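PDB 5VN6: taurine dioxygenase from Burkholderia ambifaria, which probably catalyses the iron- and 2-oxoglutarate-dependent oxygenation of taurine. Local coordinates for residues Ala60-Phe65 against Gly118-Cys123; Pro85-Ile90 against Arg278-Gly283. All coordinates share one frame; numbering follows the deposited sequence.

Contact 1. Residues Ala60-Phe65 against Gly118-Cys123; sequences AEHVAF and GCVLRC
H62 reaches from helix 59-67 to strand 118-125 with its ring edge leading. CG stands anti to the backbone N (chi1 -178°), which carries the imidazole off the helix and past the side chain of V120, the two running in opposite directions. NE2 donates to V120 O at 2.7 Å; the oxygen lies in the ring plane, but the nitrogen sits well above the carbonyl plane, off its lone pairs, and the N-H...O angle is 152°. That carbonyl also accepts the backbone N-H of A282, so two donors grip it. The helix packs on one face of the mixed sheet of this cupin-clan, double-stranded beta-helix fold, nearly antiparallel to the strand (160°), while L121 points away from the helix, its side chain about 8 Å from the bound magnesium ion. V120 divides its methyls: CG1 lies 3.5 Å from H62 NE2, and CG2 meets F65 CE2 at 3.9 Å, the two side chains crossing at about a right angle. The other ring nitrogen, ND1, shares an in-plane water with R122 NE; the water accepts from NE at 2.8 Å. R122 CB rests near H62 CE1, and its chain bends at chi3, the guanidinium bonding through NH1 to Q55 O.

Contact 2. Residues Pro85-Ile90 against Arg278-Gly283; sequences PGLVRI and RMERAG
R89 and E280 form a non-hydrogen-bonded pair of the antiparallel strands 87-91 and 278-284, and their side chains rise alongside each other from one face of the sheet. Both place CG anti to the carbonyl carbon; the arginine then bends at chi3, while the glutamate stays extended. The guanidinium and carboxylate planes are nearly perpendicular (86°). R89 NH2 meets E280 OE2 at 2.6 Å in a salt bridge, with the oxygen in the guanidinium plane and using its anti lone pair, though the N-H...O angle is a bent 130°. L87 crosses the glutamate obliquely, its CD2 lying 3.2 Å from E280 OE1. Beyond R89, the R278 side chain runs in the same direction, and R89 NH1 lies 3.3 Å from R278 CD with that carbon at the guanidinium edge. On the opposite face, V88, I90, M279 and R281 alternate with this row. I90 CD1 touches R281 CD at 3.6 Å, apolar branch against the arginine's aliphatic chain, and I90 CB faces M279 CB. Reciprocal backbone hydrogen bonds join V88 with R281 and I90 with M279, M279 N to I90 O being the straightest at 172°. Strand 87-91 is the outermost strand of the mixed sheet within the chain, and 278-284 binds it to the rest. The R281 guanidinium, turned at chi3, extends toward the metal site, where NH1 makes a long, weak ion pair with the magnesium ligand D108. E280 OE2 also pairs with R59, so the buried carboxylate has two arginine partners and is probably held ionised; its charge would also offset the like-charge approach of R89 and R278.

How the contacts relate
From the N terminus, the chain passes through helix 59-67, strand 87-91, strand 118-125 and finally strand 278-284. Contact 1 closes a loop of 52 residues between 60-65 and 118-123; contact 2 closes one of 187 between 85-90 and 278-283. Because 85-90 lies inside the first loop and 278-283 beyond it, the two cross instead of nesting. Strands 118-125 and 278-284 are sheet neighbours, joined by backbone hydrogen bonds such as R122 N to E280 O, so the contacts, centred about 8 Å apart, adjoin directly. Together they tie helix 59-67 and the end strand 87-91 to the inner strands 118-125 and 278-284 of the mixed sheet, with L87 also touching H62.

Contact 1. Residues Ala60-Phe65 against Gly118-Cys123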
loop_
_atom_site.group_PDB
_atom_site.type_symbol
_atom_site.label_atom_id
_atom_site.label_comp_id
_atom_site.label_asym_id
_atom_site.label_seq_id
_atom_site.Cartn_x
_atom_site.Cartn_y
_atom_site.Cartn_z
ATOM N N ALA A 60 6.284 -21.945 24.727
ATOM C CA ALA A 60 5.924 -21.493 26.064
ATOM C C ALA A 60 6.355 -20.043 26.272
ATOM O O ALA A 60 5.599 -19.240 26.828
ATOM C CB ALA A 60 6.526 -22.421 27.127
ATOM N N GLU A 61 7.552 -19.676 25.794
ATOM C CA GLU A 61 7.994 -18.286 25.920
ATOM C C GLU A 61 7.166 -17.342 25.051
ATOM O O GLU A 61 6.840 -16.229 25.483
ATOM C CB GLU A 61 9.481 -18.156 25.583
ATOM C CG GLU A 61 10.389 -18.958 26.500
ATOM C CD GLU A 61 11.844 -18.924 26.071
ATOM O OE1 GLU A 61 12.109 -18.904 24.854
ATOM O OE2 GLU A 61 12.725 -18.943 26.960
ATOM N N HIS A 62 6.817 -17.763 23.829
ATOM C CA HIS A 62 5.937 -16.962 22.974
ATOM C C HIS A 62 4.614 -16.697 23.678
ATOM O O HIS A 62 4.121 -15.560 23.710
ATOM C CB HIS A 62 5.711 -17.696 21.639
ATOM C CG HIS A 62 4.854 -16.962 20.644
ATOM N ND1 HIS A 62 4.706 -17.397 19.340
ATOM C CD2 HIS A 62 4.102 -15.838 20.751
ATOM C CE1 HIS A 62 3.898 -16.576 18.690
ATOM N NE2 HIS A 62 3.515 -15.624 19.524
ATOM N N VAL A 63 4.029 -17.748 24.254
ATOM C CA VAL A 63 2.767 -17.631 24.968
ATOM C C VAL A 63 2.934 -16.762 26.210
ATOM O O VAL A 63 2.144 -15.845 26.454
ATOM C CB VAL A 63 2.254 -19.041 25.319
ATOM C CG1 VAL A 63 1.286 -19.003 26.484
ATOM C CG2 VAL A 63 1.609 -19.674 24.088
ATOM N N ALA A 64 3.969 -17.032 27.007
ATOM C CA ALA A 64 4.175 -16.281 28.242
ATOM C C ALA A 64 4.494 -14.810 27.976
ATOM O O ALA A 64 4.120 -13.944 28.778
ATOM C CB ALA A 64 5.281 -16.925 29.071
ATOM N N PHE A 65 5.185 -14.499 26.876
ATOM C CA PHE A 65 5.403 -13.093 26.546
ATOM C C PHE A 65 4.087 -12.405 26.213
ATOM O O PHE A 65 3.817 -11.300 26.697
ATOM C CB PHE A 65 6.393 -12.945 25.385
ATOM C CG PHE A 65 6.481 -11.534 24.834
ATOM C CD1 PHE A 65 7.161 -10.543 25.528
ATOM C CD2 PHE A 65 5.871 -11.196 23.630
ATOM C CE1 PHE A 65 7.235 -9.238 25.027
ATOM C CE2 PHE A 65 5.949 -9.899 23.127
ATOM C CZ PHE A 65 6.640 -8.919 23.833
ATOM N N GLY A 118 -4.706 -7.247 20.532
ATOM C CA GLY A 118 -3.556 -7.328 19.656
ATOM C C GLY A 118 -3.070 -8.756 19.594
ATOM O O GLY A 118 -3.764 -9.682 20.036
ATOM N N CYS A 119 -1.841 -8.908 19.106
ATOM C CA CYS A 119 -1.331 -10.209 18.706
ATOM C C CYS A 119 0.195 -10.208 18.712
ATOM O O CYS A 119 0.839 -9.191 18.423
ATOM C CB CYS A 119 -1.865 -10.551 17.307
ATOM S SG CYS A 119 -1.440 -12.170 16.681
ATOM N N VAL A 120 0.764 -11.369 19.023
ATOM C CA VAL A 120 2.192 -11.630 18.871
ATOM C C VAL A 120 2.329 -12.755 17.860
ATOM O O VAL A 120 1.933 -13.895 18.133
ATOM C CB VAL A 120 2.876 -12.004 20.192
ATOM C CG1 VAL A 120 4.354 -12.274 19.927
ATOM C CG2 VAL A 120 2.672 -10.911 21.265
ATOM N N LEU A 121 2.894 -12.442 16.700
ATOM C CA LEU A 121 2.911 -13.326 15.542
ATOM C C LEU A 121 4.349 -13.677 15.194
ATOM O O LEU A 121 5.178 -12.779 15.024
ATOM C CB LEU A 121 2.218 -12.649 14.351
ATOM C CG LEU A 121 2.202 -13.417 13.019
ATOM C CD1 LEU A 121 1.493 -14.761 13.169
ATOM C CD2 LEU A 121 1.561 -12.597 11.899
ATOM N N ARG A 122 4.655 -14.974 15.092
ATOM C CA ARG A 122 6.005 -15.418 14.766
ATOM C C ARG A 122 6.007 -16.242 13.482
ATOM O O ARG A 122 5.145 -17.102 13.278
ATOM C CB ARG A 122 6.641 -16.241 15.912
ATOM C CG ARG A 122 8.043 -16.728 15.541
ATOM C CD ARG A 122 8.904 -17.168 16.706
ATOM N NE ARG A 122 8.520 -18.475 17.193
ATOM C CZ ARG A 122 9.358 -19.369 17.696
ATOM N NH1 ARG A 122 10.662 -19.109 17.768
ATOM N NH2 ARG A 122 8.879 -20.530 18.130
ATOM N N CYS A 123 6.989 -15.990 12.622
ATOM C CA CYS A 123 7.157 -16.777 11.404
ATOM C C CYS A 123 8.077 -17.948 11.707
ATOM O O CYS A 123 9.227 -17.749 12.108
ATOM C CB CYS A 123 7.739 -15.927 10.272
ATOM S SG CYS A 123 8.024 -16.838 8.717
HETATM O O HOH W 1 6.217 -19.676 18.227
#

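Contact 2. Residues Pro85-Ile90 against Arg278-Gly283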
loop_
_atom_site.group_PDB
_atom_site.type_symbol
_atom_site.label_atom_id
_atom_site.label_comp_id
_atom_site.label_asym_id
_atom_site.label_seq_id
_atom_site.Cartn_x
_atom_site.Cartn_y
_atom_site.Cartn_z
ATOM N N PRO A 85 -1.570 -23.891 25.121
ATOM C CA PRO A 85 -2.782 -23.060 25.084
ATOM C C PRO A 85 -2.463 -21.588 24.876
ATOM O O PRO A 85 -1.504 -21.052 25.437
ATOM C CB PRO A 85 -3.416 -23.308 26.457
ATOM C CG PRO A 85 -3.002 -24.722 26.774
ATOM C CD PRO A 85 -1.591 -24.850 26.243
ATOM N N GLY A 86 -3.304 -20.930 24.070
ATOM C CA GLY A 86 -3.123 -19.567 23.635
ATOM C C GLY A 86 -2.464 -19.446 22.271
ATOM O O GLY A 86 -2.683 -18.454 21.564
ATOM N N LEU A 87 -1.677 -20.443 21.886
ATOM C CA LEU A 87 -0.977 -20.446 20.618
ATOM C C LEU A 87 -1.818 -21.122 19.547
ATOM O O LEU A 87 -2.390 -22.196 19.769
ATOM C CB LEU A 87 0.362 -21.167 20.775
ATOM C CG LEU A 87 1.382 -21.004 19.652
ATOM C CD1 LEU A 87 2.073 -19.658 19.761
ATOM C CD2 LEU A 87 2.393 -22.146 19.731
ATOM N N VAL A 88 -1.854 -20.503 18.367
ATOM C CA VAL A 88 -2.585 -21.004 17.211
ATOM C C VAL A 88 -1.602 -21.132 16.055
ATOM O O VAL A 88 -0.942 -20.154 15.682
ATOM C CB VAL A 88 -3.760 -20.076 16.838
ATOM C CG1 VAL A 88 -4.398 -20.502 15.513
ATOM C CG2 VAL A 88 -4.802 -20.057 17.945
ATOM N N ARG A 89 -1.517 -22.334 15.486
ATOM C CA ARG A 89 -0.665 -22.594 14.334
ATOM C C ARG A 89 -1.417 -22.253 13.056
ATOM O O ARG A 89 -2.608 -22.546 12.926
ATOM C CB ARG A 89 -0.224 -24.061 14.300
ATOM C CG ARG A 89 0.685 -24.486 15.455
ATOM C CD ARG A 89 1.378 -25.826 15.179
ATOM N NE ARG A 89 1.648 -26.019 13.752
ATOM C CZ ARG A 89 2.690 -25.509 13.095
ATOM N NH1 ARG A 89 2.833 -25.745 11.796
ATOM N NH2 ARG A 89 3.586 -24.762 13.728
ATOM N N ILE A 90 -0.716 -21.632 12.112
ATOM C CA ILE A 90 -1.288 -21.233 10.830
ATOM C C ILE A 90 -0.376 -21.808 9.752
ATOM O O ILE A 90 0.655 -21.214 9.419
ATOM C CB ILE A 90 -1.409 -19.710 10.691
ATOM C CG1 ILE A 90 -2.114 -19.101 11.903
ATOM C CG2 ILE A 90 -2.172 -19.348 9.425
ATOM C CD1 ILE A 90 -2.183 -17.600 11.869
ATOM N N ARG A 278 4.483 -21.344 7.529
ATOM C CA ARG A 278 4.035 -21.715 8.864
ATOM C C ARG A 278 4.233 -20.532 9.792
ATOM O O ARG A 278 5.366 -20.069 9.973
ATOM C CB ARG A 278 4.786 -22.948 9.375
ATOM C CG ARG A 278 4.360 -24.240 8.681
ATOM C CD ARG A 278 4.972 -25.494 9.315
ATOM N NE ARG A 278 6.418 -25.568 9.124
ATOM C CZ ARG A 278 7.303 -25.700 10.107
ATOM N NH1 ARG A 278 6.893 -25.789 11.367
ATOM N NH2 ARG A 278 8.600 -25.755 9.831
ATOM N N MET A 279 3.128 -20.058 10.377
ATOM C CA MET A 279 3.100 -18.972 11.348
ATOM C C MET A 279 2.464 -19.473 12.638
ATOM O O MET A 279 1.711 -20.451 12.643
ATOM C CB MET A 279 2.304 -17.755 10.832
ATOM C CG MET A 279 2.550 -17.404 9.382
ATOM S SD MET A 279 4.051 -16.440 9.127
ATOM C CE MET A 279 3.691 -14.894 9.949
ATOM N N GLU A 280 2.781 -18.799 13.742
ATOM C CA GLU A 280 2.142 -19.079 15.019
ATOM C C GLU A 280 1.824 -17.749 15.682
ATOM O O GLU A 280 2.681 -16.861 15.740
ATOM C CB GLU A 280 3.033 -19.949 15.916
ATOM C CG GLU A 280 3.281 -21.350 15.340
ATOM C CD GLU A 280 4.128 -22.259 16.233
ATOM O OE1 GLU A 280 4.526 -21.833 17.337
ATOM O OE2 GLU A 280 4.402 -23.405 15.818
ATOM N N ARG A 281 0.598 -17.608 16.177
ATOM C CA ARG A 281 0.162 -16.348 16.762
ATOM C C ARG A 281 -0.418 -16.579 18.153
ATOM O O ARG A 281 -0.861 -17.684 18.496
ATOM C CB ARG A 281 -0.858 -15.628 15.861
ATOM C CG ARG A 281 -2.205 -16.314 15.711
ATOM C CD ARG A 281 -3.100 -15.561 14.716
ATOM N NE ARG A 281 -3.444 -14.208 15.157
ATOM C CZ ARG A 281 -4.472 -13.917 15.952
ATOM N NH1 ARG A 281 -4.713 -12.657 16.297
ATOM N NH2 ARG A 281 -5.261 -14.886 16.406
ATOM N N ALA A 282 -0.352 -15.533 18.974
ATOM C CA ALA A 282 -0.988 -15.508 20.287
ATOM C C ALA A 282 -1.800 -14.227 20.364
ATOM O O ALA A 282 -1.229 -13.130 20.361
ATOM C CB ALA A 282 0.043 -15.578 21.412
ATOM N N GLY A 283 -3.125 -14.363 20.397
ATOM C CA GLY A 283 -4.013 -13.207 20.434
ATOM C C GLY A 283 -4.350 -12.838 21.874
ATOM O O GLY A 283 -4.479 -13.705 22.739
#